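Long-range contacts in uncharacterized protein (Legionella pneumophila subsp. pneumophila str. Philadelphia 1, PDB 4RXV), which is of unknown function but carries a RavJ-type domain of the CA cysteine peptidase clan in its N-terminal part, so probably has a papain-like peptidase fold: residues Y18-V23 and G43-K48; P58-W63 and V97-C102; Q122-V127 and Y205-D210; I128-S133 and R196-A201; L143-G148 and I165-V170. One frame throughout, in Å; residues are numbered along the deposited sequence. Where two conformers were deposited one is given.

Overall arrangement
The five contacts fall into two groups. Contacts 1 and 2 come first in sequence and lie on the small mixed sheet. Strands 22-23 and 95-100 are neighbours there, and the two contact centres are about 11 Å apart. Contacts 3 and 5 pair strands of the four-stranded antiparallel sheet. Contact 4 lays the loop 196-201, which leads into strand 202-206, against strand 123-133. Contact 5, about 9 Å from contact 3 between centres, closes within the chain spanned by contacts 3 and 4. Contacts 1 and 3, whose centres are about 30 Å apart, lie on opposite sides of the chain's centre. The chain thus has two separate sheets, which would fit the two-part build of papain-like peptidases.

Contact 1: Y18-V23 and G43-K48; sequences YQKFVV and GQRYQK
Helix 37-50 sends Arg45 and Tyr46 to the chain at 18-23. Arg45 comes first and carries most of the contact. Its CG is anti to the backbone N (chi1 -168°). The side chain bends at chi3 (-52°), which lays the guanidinium against the 3-10 turn 18-20. NH1 donates to Phe21 O at 2.9 Å. That bond is bent (137° at the hydrogen), and the donor stands above the carbonyl plane. Arg45 NH1 also makes a weak bond to Gln19 O at 3.1 Å. Ser42 OG is a third oxygen bonded to this nitrogen. Arg45 NH2 donates to a water at 3.0 Å, at the guanidinium edge and in its plane. The same water donates to Gln19 O at 2.7 Å. The backbone of Lys20 covers one guanidinium face, with its CA over the centre. The surrounding carbonyl oxygens probably steady the positive charge. Nearer the helix, Arg45 CD packs on Val22 CG2 at 4.0 Å. Tyr46 follows, with CG anti to its backbone N. Its ring edge meets the other branch of Val22, CD1 to CG1 at 4.0 Å, and the two groups cross at about a right angle. Tyr46 CD1 lies 3.6 Å from Val23 O. Val22 pairs through its backbone with Arg98 and Ser100 of strand 95-100, and helix 37-50 packs on the Val22 side chain in this outermost strand. Tyr18, Gln19 and Val23 touch helix 172-176.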
# COMPACT_ATOMS: atom_id res chain seq x y z
N TYR A 18 3.36 -4.46 7.82
CA TYR A 18 3.85 -3.26 7.13
C TYR A 18 4.63 -2.33 8.06
O TYR A 18 5.49 -1.58 7.60
CB TYR A 18 2.68 -2.54 6.49
CG TYR A 18 2.10 -3.24 5.28
CD1 TYR A 18 2.91 -3.60 4.22
CD2 TYR A 18 0.74 -3.49 5.16
CE1 TYR A 18 2.39 -4.19 3.07
CE2 TYR A 18 0.21 -4.09 4.03
CZ TYR A 18 1.04 -4.43 2.97
OH TYR A 18 0.46 -4.97 1.85
N GLN A 19 4.31 -2.36 9.36
CA GLN A 19 5.02 -1.53 10.31
C GLN A 19 6.50 -1.88 10.44
O GLN A 19 7.27 -1.09 10.99
CB GLN A 19 4.34 -1.55 11.67
CG GLN A 19 4.56 -2.77 12.54
CD GLN A 19 3.76 -3.99 12.16
OE1 GLN A 19 3.08 -4.04 11.14
NE2 GLN A 19 3.87 -5.00 13.00
N LYS A 20 6.89 -3.04 9.96
CA LYS A 20 8.27 -3.50 10.06
C LYS A 20 9.12 -3.13 8.86
O LYS A 20 10.33 -3.32 8.89
CB LYS A 20 8.31 -5.02 10.31
CG LYS A 20 7.51 -5.49 11.50
CD LYS A 20 7.94 -4.95 12.81
CE LYS A 20 7.04 -5.49 13.91
NZ LYS A 20 7.21 -5.05 15.28
N PHE A 21 8.51 -2.58 7.81
CA PHE A 21 9.30 -2.17 6.65
C PHE A 21 10.28 -1.07 7.02
O PHE A 21 10.03 -0.25 7.91
CB PHE A 21 8.40 -1.58 5.57
CG PHE A 21 7.96 -2.55 4.51
CD1 PHE A 21 7.08 -3.58 4.78
CD2 PHE A 21 8.42 -2.40 3.20
CE1 PHE A 21 6.67 -4.41 3.77
CE2 PHE A 21 7.99 -3.24 2.20
CZ PHE A 21 7.12 -4.23 2.48
N VAL A 22 11.38 -1.01 6.29
CA VAL A 22 12.17 0.20 6.20
C VAL A 22 11.41 1.17 5.29
O VAL A 22 11.09 0.85 4.15
CB VAL A 22 13.57 -0.09 5.63
CG1 VAL A 22 14.30 1.22 5.34
CG2 VAL A 22 14.37 -0.95 6.58
N VAL A 23 11.12 2.34 5.82
CA VAL A 23 10.42 3.39 5.10
C VAL A 23 11.51 4.40 4.71
O VAL A 23 11.97 5.21 5.53
CB VAL A 23 9.30 4.04 5.93
CG1 VAL A 23 8.62 5.11 5.15
CG2 VAL A 23 8.30 2.99 6.36
N GLY A 43 11.58 4.94 12.72
CA GLY A 43 12.59 5.97 12.60
C GLY A 43 13.98 5.39 12.85
O GLY A 43 14.94 5.66 12.14
N GLN A 44 14.10 4.59 13.90
CA GLN A 44 15.36 3.97 14.26
C GLN A 44 15.82 2.93 13.24
O GLN A 44 17.02 2.77 12.99
CB GLN A 44 15.23 3.34 15.64
CG GLN A 44 15.14 4.38 16.74
CD GLN A 44 14.53 3.84 18.02
OE1 GLN A 44 13.95 2.76 18.04
NE2 GLN A 44 14.65 4.61 19.10
N ARG A 45 14.85 2.20 12.68
CA ARG A 45 15.14 1.18 11.69
C ARG A 45 15.73 1.81 10.45
O ARG A 45 16.72 1.29 9.91
CB ARG A 45 13.86 0.39 11.36
CG ARG A 45 14.11 -0.87 10.55
CD ARG A 45 12.80 -1.59 10.17
NE ARG A 45 11.97 -1.80 11.36
CZ ARG A 45 10.83 -1.19 11.64
NH1 ARG A 45 10.23 -0.37 10.78
NH2 ARG A 45 10.27 -1.41 12.80
N TYR A 46 15.16 2.92 10.02
CA TYR A 46 15.70 3.63 8.87
C TYR A 46 17.12 4.13 9.15
O TYR A 46 17.98 4.08 8.27
CB TYR A 46 14.82 4.79 8.42
CG TYR A 46 15.50 5.52 7.30
CD1 TYR A 46 15.57 4.97 6.04
CD2 TYR A 46 16.11 6.75 7.52
CE1 TYR A 46 16.23 5.61 5.01
CE2 TYR A 46 16.78 7.40 6.49
CZ TYR A 46 16.84 6.82 5.24
OH TYR A 46 17.49 7.46 4.21
N GLN A 47 17.36 4.62 10.35
CA GLN A 47 18.69 5.11 10.67
C GLN A 47 19.72 4.00 10.45
O GLN A 47 20.78 4.22 9.84
CB GLN A 47 18.74 5.62 12.10
CG GLN A 47 17.97 6.90 12.29
CD GLN A 47 18.50 8.03 11.41
OE1 GLN A 47 17.75 8.64 10.64
NE2 GLN A 47 19.79 8.29 11.52
N LYS A 48 19.41 2.81 10.94
CA LYS A 48 20.31 1.67 10.81
C LYS A 48 20.47 1.23 9.35
O LYS A 48 21.58 0.94 8.90
CB LYS A 48 19.80 0.52 11.67
CG LYS A 48 19.87 0.84 13.16
CD LYS A 48 19.31 -0.26 14.02
CE LYS A 48 19.48 0.10 15.50
NZ LYS A 48 19.18 -1.01 16.44
O HOH W 1 7.68 -0.12 13.46

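Contact 2: P58-W63 and V97-C102; sequences PPFSQW and VRVSEC
Glu101 OE1 is gripped twice: by a bridging water and by the backbone N of Asn104. The water donates to Glu101 OE1 at 2.8 Å and to Trp63 O at 2.8 Å, so it links helix 60-64 to the end of strand 95-100. The other carboxylate oxygen, OE2, accepts from Ser103 N. Glu101 CG sits in the crowded position between backbone N and carbonyl carbon (chi1 42°), and the chain bends again at chi2 (59°). This curls the carboxylate back to the amides before helix 105-114, which probably stabilise its charge. Val99 CB rests against Trp63 CB at 3.9 Å and Trp63 CE3 at 4.0 Å. Val99 CG2 meets the edge of the Phe60 ring at CD1, 3.9 Å away. Phe60 CE1 touches Val97 CG1 at 4.0 Å. Pro59 CG, after a cis peptide, sits over one face of the Trp63 ring. Strand 95-100, packed on Phe60 and Trp63 through Val97 and Val99, runs on to Cys102 before helix 105-114. The main-chain O of Cys102, not SG, is bonded to His139 ND1, and its N to Asp25. A cysteine before a helix near a strand histidine is consistent with the Cys-His layout of CA-clan peptidases.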
# COMPACT_ATOMS: atom_id res chain seq x y z
N PRO A 58 21.67 -3.51 -5.12
CA PRO A 58 20.33 -3.82 -5.65
C PRO A 58 19.75 -5.04 -4.92
O PRO A 58 20.51 -5.96 -4.58
CB PRO A 58 20.60 -4.16 -7.12
CG PRO A 58 21.95 -3.63 -7.43
CD PRO A 58 22.72 -3.68 -6.15
N PRO A 59 18.42 -5.08 -4.72
CA PRO A 59 17.42 -4.11 -5.20
C PRO A 59 17.16 -2.97 -4.22
O PRO A 59 16.37 -2.08 -4.52
CB PRO A 59 16.16 -4.97 -5.31
CG PRO A 59 16.29 -5.93 -4.17
CD PRO A 59 17.78 -6.24 -4.09
N PHE A 60 17.80 -3.01 -3.04
CA PHE A 60 17.55 -2.02 -2.00
C PHE A 60 17.75 -0.59 -2.50
O PHE A 60 16.94 0.30 -2.20
CB PHE A 60 18.43 -2.31 -0.78
CG PHE A 60 18.27 -3.71 -0.29
CD1 PHE A 60 17.14 -4.07 0.43
CD2 PHE A 60 19.19 -4.68 -0.63
CE1 PHE A 60 16.96 -5.38 0.83
CE2 PHE A 60 19.02 -5.98 -0.22
CZ PHE A 60 17.90 -6.33 0.51
N SER A 61 18.82 -0.37 -3.26
CA SER A 61 19.10 0.94 -3.84
C SER A 61 17.89 1.49 -4.61
O SER A 61 17.54 2.67 -4.50
CB SER A 61 20.29 0.85 -4.82
OG SER A 61 21.53 0.66 -4.17
N GLN A 62 17.29 0.63 -5.43
CA GLN A 62 16.18 1.03 -6.28
C GLN A 62 14.88 1.17 -5.48
O GLN A 62 14.09 2.11 -5.69
CB GLN A 62 15.99 0.03 -7.43
CG GLN A 62 17.11 0.02 -8.49
CD GLN A 62 18.42 -0.60 -8.00
OE1 GLN A 62 18.44 -1.62 -7.31
NE2 GLN A 62 19.52 0.03 -8.38
N TRP A 63 14.67 0.27 -4.51
CA TRP A 63 13.47 0.36 -3.67
C TRP A 63 13.48 1.67 -2.87
O TRP A 63 12.45 2.29 -2.63
CB TRP A 63 13.41 -0.82 -2.71
CG TRP A 63 13.16 -2.13 -3.36
CD1 TRP A 63 12.67 -2.36 -4.61
CD2 TRP A 63 13.34 -3.42 -2.76
NE1 TRP A 63 12.51 -3.71 -4.83
CE2 TRP A 63 12.94 -4.38 -3.71
CE3 TRP A 63 13.81 -3.85 -1.51
CZ2 TRP A 63 12.97 -5.74 -3.45
CZ3 TRP A 63 13.85 -5.21 -1.26
CH2 TRP A 63 13.42 -6.14 -2.23
N VAL A 97 15.19 -7.30 5.97
CA VAL A 97 14.86 -5.98 5.47
C VAL A 97 13.94 -6.03 4.25
O VAL A 97 14.21 -6.72 3.26
CB VAL A 97 16.15 -5.24 5.10
CG1 VAL A 97 15.87 -3.94 4.37
CG2 VAL A 97 16.95 -4.96 6.35
N ARG A 98 12.85 -5.26 4.34
CA ARG A 98 11.98 -4.91 3.21
C ARG A 98 11.93 -3.39 3.17
O ARG A 98 11.99 -2.77 4.23
CB ARG A 98 10.59 -5.51 3.39
CG ARG A 98 10.59 -7.04 3.47
CD ARG A 98 9.17 -7.60 3.63
NE ARG A 98 8.65 -7.21 4.92
CZ ARG A 98 7.36 -7.25 5.28
NH1 ARG A 98 6.42 -7.71 4.46
NH2 ARG A 98 7.02 -6.81 6.48
N VAL A 99 11.82 -2.82 1.98
CA VAL A 99 11.93 -1.37 1.83
C VAL A 99 10.84 -0.83 0.94
O VAL A 99 10.59 -1.37 -0.12
CB VAL A 99 13.29 -0.98 1.20
CG1 VAL A 99 13.43 0.55 1.15
CG2 VAL A 99 14.45 -1.60 1.92
N SER A 100 10.26 0.30 1.33
CA SER A 100 9.38 1.05 0.44
C SER A 100 9.33 2.53 0.86
O SER A 100 10.12 2.97 1.71
CB SER A 100 8.00 0.41 0.37
OG SER A 100 7.28 0.88 -0.74
N GLU A 101 8.45 3.30 0.23
CA GLU A 101 8.39 4.73 0.44
C GLU A 101 7.01 5.25 -0.02
O GLU A 101 6.14 4.46 -0.43
CB GLU A 101 9.58 5.44 -0.25
CG GLU A 101 9.91 4.91 -1.63
CD GLU A 101 8.74 5.03 -2.55
OE1 GLU A 101 8.25 3.99 -3.05
OE2 GLU A 101 8.29 6.17 -2.77
N CYS A 102 6.81 6.55 0.07
CA CYS A 102 5.48 7.16 -0.02
C CYS A 102 4.76 6.91 -1.33
O CYS A 102 3.54 6.85 -1.37
CB CYS A 102 5.63 8.68 0.21
SG CYS A 102 4.14 9.61 0.52
O HOH W 2 9.82 1.74 -3.27

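Contact 3: Q122-V127 and Y205-D210; sequences QYDVAV and YQSALD
The side chains of Val127 and Tyr205 stand on one face of the sheet, those of Ala126 and Gln206 on the other. Val127 and Tyr205 are an antiparallel hydrogen-bonded pair, with CB to CB at 4.2 Å. Val127 N donates to Tyr205 O at 2.9 Å, in the carbonyl plane and on a lone pair. The Tyr205 ring has Ser207 N over one face, offset toward the rim. At the ring edge, Tyr205 OH donates to Asp210 OD2 at 2.7 Å, on the anti lone pair of that carboxylate oxygen. Ala74 N binds this oxygen too, so the carboxylate is itself anchored. Ser207 starts the 3-10 turn 207-209 where the strand ends. Its OG, between backbone N and carbonyl carbon (chi1 67°), turns back to accept from Val125 N at 2.9 Å, nearly straight at 174°. Ser207 N returns a bond to Val125 O at 2.8 Å, almost along the C=O axis. A water joins Ser207 OG to Asp124 OD1, which also forms a salt bridge with Lys147. The serine hydroxyl thus does the work of a strand carbonyl. Val125 stays paired through both N and O although the partner chain has already turned.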
# COMPACT_ATOMS: atom_id res chain seq x y z
N GLN A 122 -16.22 -9.16 -4.57
CA GLN A 122 -16.87 -8.15 -3.75
C GLN A 122 -16.43 -6.72 -4.06
O GLN A 122 -17.25 -5.79 -3.96
CB GLN A 122 -16.63 -8.47 -2.27
CG GLN A 122 -17.24 -7.53 -1.24
CD GLN A 122 -18.76 -7.56 -1.18
OE1 GLN A 122 -19.44 -8.12 -2.04
NE2 GLN A 122 -19.31 -6.98 -0.12
N TYR A 123 -15.16 -6.53 -4.44
CA TYR A 123 -14.61 -5.21 -4.67
C TYR A 123 -13.83 -5.17 -5.96
O TYR A 123 -13.23 -6.15 -6.35
CB TYR A 123 -13.65 -4.83 -3.52
CG TYR A 123 -14.30 -4.60 -2.18
CD1 TYR A 123 -14.96 -3.41 -1.91
CD2 TYR A 123 -14.25 -5.54 -1.17
CE1 TYR A 123 -15.55 -3.19 -0.67
CE2 TYR A 123 -14.85 -5.33 0.05
CZ TYR A 123 -15.50 -4.15 0.30
OH TYR A 123 -16.09 -3.97 1.53
N ASP A 124 -13.81 -3.99 -6.57
CA ASP A 124 -12.79 -3.64 -7.55
C ASP A 124 -11.65 -2.94 -6.81
O ASP A 124 -11.83 -2.42 -5.71
CB ASP A 124 -13.38 -2.73 -8.63
CG ASP A 124 -14.51 -3.37 -9.41
OD1 ASP A 124 -14.33 -4.50 -9.89
OD2 ASP A 124 -15.56 -2.71 -9.60
N VAL A 125 -10.46 -2.94 -7.42
CA VAL A 125 -9.27 -2.35 -6.81
C VAL A 125 -8.85 -1.18 -7.66
O VAL A 125 -8.88 -1.25 -8.89
CB VAL A 125 -8.14 -3.39 -6.71
CG1 VAL A 125 -6.87 -2.76 -6.15
CG2 VAL A 125 -8.56 -4.53 -5.81
N ALA A 126 -8.45 -0.09 -7.02
CA ALA A 126 -7.90 1.05 -7.74
C ALA A 126 -6.65 1.52 -7.03
O ALA A 126 -6.47 1.29 -5.83
CB ALA A 126 -8.90 2.18 -7.84
N VAL A 127 -5.78 2.19 -7.77
CA VAL A 127 -4.60 2.84 -7.18
C VAL A 127 -4.63 4.28 -7.62
O VAL A 127 -4.82 4.58 -8.82
CB VAL A 127 -3.30 2.14 -7.61
CG1 VAL A 127 -2.08 2.84 -6.97
CG2 VAL A 127 -3.33 0.67 -7.23
N TYR A 205 -4.88 3.50 -11.82
CA TYR A 205 -5.20 2.12 -12.18
C TYR A 205 -6.58 1.79 -11.64
O TYR A 205 -6.88 2.10 -10.49
CB TYR A 205 -4.16 1.14 -11.60
CG TYR A 205 -4.56 -0.33 -11.77
CD1 TYR A 205 -4.41 -0.95 -12.99
CD2 TYR A 205 -5.09 -1.05 -10.72
CE1 TYR A 205 -4.77 -2.29 -13.15
CE2 TYR A 205 -5.45 -2.39 -10.87
CZ TYR A 205 -5.29 -3.00 -12.08
OH TYR A 205 -5.66 -4.32 -12.21
N GLN A 206 -7.37 1.13 -12.47
CA GLN A 206 -8.65 0.55 -12.06
C GLN A 206 -8.72 -0.88 -12.56
O GLN A 206 -8.71 -1.13 -13.78
CB GLN A 206 -9.85 1.33 -12.61
CG GLN A 206 -9.87 2.76 -12.15
CD GLN A 206 -11.17 3.52 -12.44
OE1 GLN A 206 -12.26 3.11 -12.04
NE2 GLN A 206 -11.06 4.65 -13.12
N SER A 207 -8.81 -1.86 -11.66
CA SER A 207 -8.91 -3.25 -12.08
C SER A 207 -10.14 -3.48 -12.95
O SER A 207 -10.14 -4.37 -13.80
CB SER A 207 -8.91 -4.20 -10.88
OG SER A 207 -10.07 -4.07 -10.07
N ALA A 208 -11.19 -2.69 -12.74
CA ALA A 208 -12.40 -2.78 -13.55
C ALA A 208 -12.16 -2.49 -15.03
O ALA A 208 -12.98 -2.87 -15.86
CB ALA A 208 -13.43 -1.80 -13.00
N LEU A 209 -11.07 -1.80 -15.36
CA LEU A 209 -10.69 -1.46 -16.73
C LEU A 209 -9.55 -2.32 -17.25
O LEU A 209 -9.12 -2.12 -18.38
CB LEU A 209 -10.28 0.02 -16.82
CG LEU A 209 -11.39 0.99 -16.42
CD1 LEU A 209 -10.87 2.41 -16.45
CD2 LEU A 209 -12.60 0.84 -17.32
N ASP A 210 -9.09 -3.29 -16.48
CA ASP A 210 -7.93 -4.09 -16.81
C ASP A 210 -8.37 -5.40 -17.47
O ASP A 210 -8.89 -6.30 -16.80
CB ASP A 210 -7.18 -4.37 -15.49
CG ASP A 210 -5.94 -5.22 -15.65
OD1 ASP A 210 -5.63 -5.63 -16.80
OD2 ASP A 210 -5.27 -5.45 -14.61
O HOH W 3 -12.22 -5.54 -10.80
O HOH W 4 -11.39 -0.82 -10.48

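Contact 4: I128-S133 and R196-A201; sequences IGSMHS and RSLFPA
Two direct hydrogen bonds join strand 123-133 to the irregular chain at 196-201. Ser130 OG is anti to its backbone N (chi1 179°) and donates to Leu198 O at 2.8 Å. It approaches from the side of the carbonyl, at 109° to the C=O and 29° out of its plane. Met131 N donates to Ser197 O at 3.2 Å, in the carbonyl plane. Met131 is the corner residue, where the strand bends. Waters form the second kind of link. One accepts from His132 N at 2.9 Å and donates to both Ser197 O and Pro200 O. Another donates to Ser130 OG and is also bonded to Ser197 OG, whose further partner is Tyr194 O. The third kind is apolar packing. Ile128 CD1 reaches Ala201 CB at 3.9 Å and Leu198 CD1 at 4.1 Å, and Ile128 crosses Leu198 at about a right angle. Pro200, after a cis peptide, sets its CG 4.1 Å from His132 ND1, obliquely to the imidazole ring. Ala201 CB is pressed to 3.1 Å from Gly129 O. Gly129 pairs with Thr202, where strand 202-206 begins. The chemistry is thus divided. Ile128, Leu198 and Ala201 make an apolar, buried patch, while at the corner Ser197 O is held by both an amide and a water, which appears to take over the link to His132 N as the strand turns.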
# COMPACT_ATOMS: atom_id res chain seq x y z
N ILE A 128 -4.48 5.17 -6.66
CA ILE A 128 -4.62 6.60 -6.87
C ILE A 128 -3.38 7.34 -6.39
O ILE A 128 -2.70 6.93 -5.45
CB ILE A 128 -5.88 7.17 -6.15
CG1 ILE A 128 -5.71 7.17 -4.62
CG2 ILE A 128 -7.13 6.39 -6.57
CD1 ILE A 128 -6.89 7.82 -3.85
N GLY A 129 -3.10 8.45 -7.06
CA GLY A 129 -2.14 9.42 -6.57
C GLY A 129 -2.87 10.43 -5.73
O GLY A 129 -3.89 11.00 -6.14
N SER A 130 -2.35 10.66 -4.54
CA SER A 130 -2.97 11.52 -3.55
C SER A 130 -1.91 12.43 -2.93
O SER A 130 -0.78 12.51 -3.42
CB SER A 130 -3.71 10.65 -2.52
OG SER A 130 -4.35 11.37 -1.49
N MET A 131 -2.26 13.15 -1.87
CA MET A 131 -1.33 14.11 -1.25
C MET A 131 -0.80 15.07 -2.30
O MET A 131 0.40 15.24 -2.51
CB MET A 131 -0.21 13.39 -0.47
CG MET A 131 0.47 14.29 0.53
SD MET A 131 1.78 13.45 1.43
CE MET A 131 0.83 12.33 2.42
N HIS A 132 -1.75 15.72 -2.96
CA HIS A 132 -1.45 16.66 -4.02
C HIS A 132 -0.74 17.87 -3.50
O HIS A 132 -1.13 18.43 -2.49
CB HIS A 132 -2.76 17.09 -4.66
CG HIS A 132 -2.59 17.93 -5.87
ND1 HIS A 132 -3.03 19.23 -5.92
CD2 HIS A 132 -2.06 17.66 -7.09
CE1 HIS A 132 -2.76 19.74 -7.11
NE2 HIS A 132 -2.18 18.80 -7.84
N SER A 133 0.29 18.27 -4.24
CA SER A 133 1.13 19.41 -3.92
C SER A 133 1.74 19.96 -5.19
O SER A 133 2.52 19.29 -5.87
CB SER A 133 2.25 18.99 -2.98
OG SER A 133 2.91 20.12 -2.48
N ARG A 196 -7.32 14.49 5.37
CA ARG A 196 -7.41 15.85 4.85
C ARG A 196 -6.55 16.09 3.61
O ARG A 196 -6.66 17.14 2.98
CB ARG A 196 -7.08 16.87 5.93
CG ARG A 196 -8.00 16.78 7.12
CD ARG A 196 -9.41 17.23 6.78
NE ARG A 196 -10.32 16.98 7.89
CZ ARG A 196 -11.33 16.11 7.89
NH1 ARG A 196 -11.63 15.39 6.80
NH2 ARG A 196 -12.08 15.96 8.98
N SER A 197 -5.70 15.13 3.26
CA SER A 197 -4.90 15.22 2.05
C SER A 197 -5.33 14.19 1.01
O SER A 197 -4.71 14.08 -0.03
CB SER A 197 -3.43 15.03 2.36
OG SER A 197 -3.18 13.73 2.81
N LEU A 198 -6.40 13.44 1.31
CA LEU A 198 -6.87 12.39 0.40
C LEU A 198 -7.27 12.95 -0.96
O LEU A 198 -6.85 12.44 -1.99
CB LEU A 198 -8.05 11.66 1.06
CG LEU A 198 -8.76 10.57 0.27
CD1 LEU A 198 -7.80 9.51 -0.18
CD2 LEU A 198 -9.87 9.97 1.10
N PHE A 199 -8.05 14.01 -0.94
CA PHE A 199 -8.54 14.66 -2.16
C PHE A 199 -7.88 16.03 -2.33
O PHE A 199 -7.62 16.71 -1.32
CB PHE A 199 -10.06 14.84 -2.12
CG PHE A 199 -10.81 13.57 -1.86
CD1 PHE A 199 -10.75 12.52 -2.75
CD2 PHE A 199 -11.55 13.43 -0.71
CE1 PHE A 199 -11.42 11.35 -2.48
CE2 PHE A 199 -12.23 12.27 -0.45
CZ PHE A 199 -12.18 11.23 -1.35
N PRO A 200 -7.64 16.47 -3.58
CA PRO A 200 -7.94 15.77 -4.83
C PRO A 200 -6.92 14.68 -5.12
O PRO A 200 -5.77 14.72 -4.66
CB PRO A 200 -7.82 16.88 -5.87
CG PRO A 200 -6.81 17.79 -5.30
CD PRO A 200 -7.10 17.81 -3.83
N ALA A 201 -7.35 13.71 -5.91
CA ALA A 201 -6.51 12.57 -6.27
C ALA A 201 -6.64 12.30 -7.75
O ALA A 201 -7.54 12.83 -8.41
CB ALA A 201 -6.90 11.33 -5.44
O HOH W 5 -2.87 11.26 1.12
O HOH W 6 -4.58 15.57 -2.34

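Contact 5: L143-G148 and I165-V170; sequences LLVPKG and IGTLIV
Leu144 and Leu168 form an antiparallel hydrogen-bonded pair at the centre of the pairing. Leu144 N donates to Leu168 O at 2.9 Å, and Leu168 N returns a bond to Leu144 O at 2.9 Å. Both are close to straight and lie in the carbonyl planes. The two side chains share one face of the sheet, with CB to CB at 4.1 Å. The Leu144 and Val170 side chains cross obliquely, CD1 to CG2 at 4.2 Å. On the other face Leu143 and Ile169 extend together as neighbours, and CD2 of the first meets CG1 of the second at 3.9 Å. The Val145 side chain runs alongside Thr167, its CG1 3.7 Å from Thr167 OG1. At the end of the strand, Pro146 CG rests on Ile165 O at 3.3 Å. The next shell positions these groups. Thr167 OG1 is bonded to Pro164 O, which probably fixes the threonine's rotation. Leu144 and Val170 face helices 6-14 and 105-114, while Ile169 packs on Leu198. The ladder goes on as Val170 pairs with Thr142, but Pro146 has no N-H to extend it at the other end. Strand 168-170, outermost in this sheet, is thus joined by both backbone bonds and apolar packing.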
# COMPACT_ATOMS: atom_id res chain seq x y z
N LEU A 143 -7.32 1.61 -3.18
CA LEU A 143 -8.73 1.63 -2.83
C LEU A 143 -9.38 0.30 -3.15
O LEU A 143 -9.07 -0.34 -4.15
CB LEU A 143 -9.52 2.70 -3.58
CG LEU A 143 -9.00 4.13 -3.49
CD1 LEU A 143 -9.87 5.03 -4.39
CD2 LEU A 143 -8.99 4.62 -2.07
N LEU A 144 -10.32 -0.07 -2.29
CA LEU A 144 -11.32 -1.10 -2.57
C LEU A 144 -12.65 -0.41 -2.81
O LEU A 144 -13.14 0.28 -1.93
CB LEU A 144 -11.44 -2.06 -1.39
CG LEU A 144 -10.20 -2.93 -1.15
CD1 LEU A 144 -10.17 -3.45 0.28
CD2 LEU A 144 -10.17 -4.09 -2.11
N VAL A 145 -13.19 -0.53 -4.02
CA VAL A 145 -14.47 0.11 -4.33
C VAL A 145 -15.51 -0.97 -4.57
O VAL A 145 -15.22 -1.99 -5.16
CB VAL A 145 -14.37 1.08 -5.54
CG1 VAL A 145 -13.44 2.25 -5.19
CG2 VAL A 145 -13.93 0.38 -6.80
N PRO A 146 -16.74 -0.76 -4.10
CA PRO A 146 -17.76 -1.77 -4.33
C PRO A 146 -17.95 -2.01 -5.82
O PRO A 146 -17.86 -1.11 -6.64
CB PRO A 146 -19.00 -1.15 -3.68
CG PRO A 146 -18.45 -0.28 -2.61
CD PRO A 146 -17.22 0.31 -3.20
N LYS A 147 -18.18 -3.27 -6.17
CA LYS A 147 -18.40 -3.66 -7.55
C LYS A 147 -19.41 -2.76 -8.22
O LYS A 147 -20.49 -2.54 -7.67
CB LYS A 147 -18.97 -5.08 -7.57
CG LYS A 147 -17.97 -6.14 -7.34
CD LYS A 147 -17.03 -6.24 -8.50
CE LYS A 147 -16.16 -7.45 -8.36
NZ LYS A 147 -15.17 -7.47 -9.45
N GLY A 148 -19.09 -2.28 -9.43
CA GLY A 148 -20.01 -1.44 -10.17
C GLY A 148 -19.46 -0.05 -10.31
O GLY A 148 -19.80 0.70 -11.23
N ILE A 165 -19.81 5.30 -2.12
CA ILE A 165 -20.21 4.78 -0.83
C ILE A 165 -19.60 3.40 -0.67
O ILE A 165 -19.66 2.58 -1.58
CB ILE A 165 -21.77 4.63 -0.72
CG1 ILE A 165 -22.45 5.99 -0.77
CG2 ILE A 165 -22.17 3.90 0.57
CD1 ILE A 165 -23.97 5.92 -0.92
N GLY A 166 -18.98 3.15 0.48
CA GLY A 166 -18.44 1.84 0.75
C GLY A 166 -16.98 1.67 0.33
O GLY A 166 -16.41 0.61 0.52
N THR A 167 -16.36 2.72 -0.19
CA THR A 167 -14.95 2.63 -0.54
C THR A 167 -14.10 2.48 0.72
O THR A 167 -14.33 3.13 1.72
CB THR A 167 -14.50 3.86 -1.32
OG1 THR A 167 -15.27 3.94 -2.52
CG2 THR A 167 -13.03 3.77 -1.69
N LEU A 168 -13.13 1.58 0.65
CA LEU A 168 -12.15 1.39 1.71
C LEU A 168 -10.75 1.78 1.24
O LEU A 168 -10.35 1.51 0.12
CB LEU A 168 -12.11 -0.06 2.17
CG LEU A 168 -13.43 -0.58 2.73
CD1 LEU A 168 -13.37 -2.09 2.92
CD2 LEU A 168 -13.77 0.09 4.07
N ILE A 169 -10.03 2.46 2.12
CA ILE A 169 -8.69 2.95 1.85
C ILE A 169 -7.67 1.95 2.39
O ILE A 169 -7.85 1.40 3.50
CB ILE A 169 -8.52 4.34 2.51
CG1 ILE A 169 -9.37 5.37 1.74
CG2 ILE A 169 -7.07 4.80 2.59
CD1 ILE A 169 -9.81 6.52 2.59
N VAL A 170 -6.57 1.77 1.68
CA VAL A 170 -5.49 0.86 2.05
C VAL A 170 -4.16 1.60 1.82
O VAL A 170 -3.78 1.88 0.68
CB VAL A 170 -5.56 -0.46 1.29
CG1 VAL A 170 -4.47 -1.38 1.79
CG2 VAL A 170 -6.95 -1.10 1.44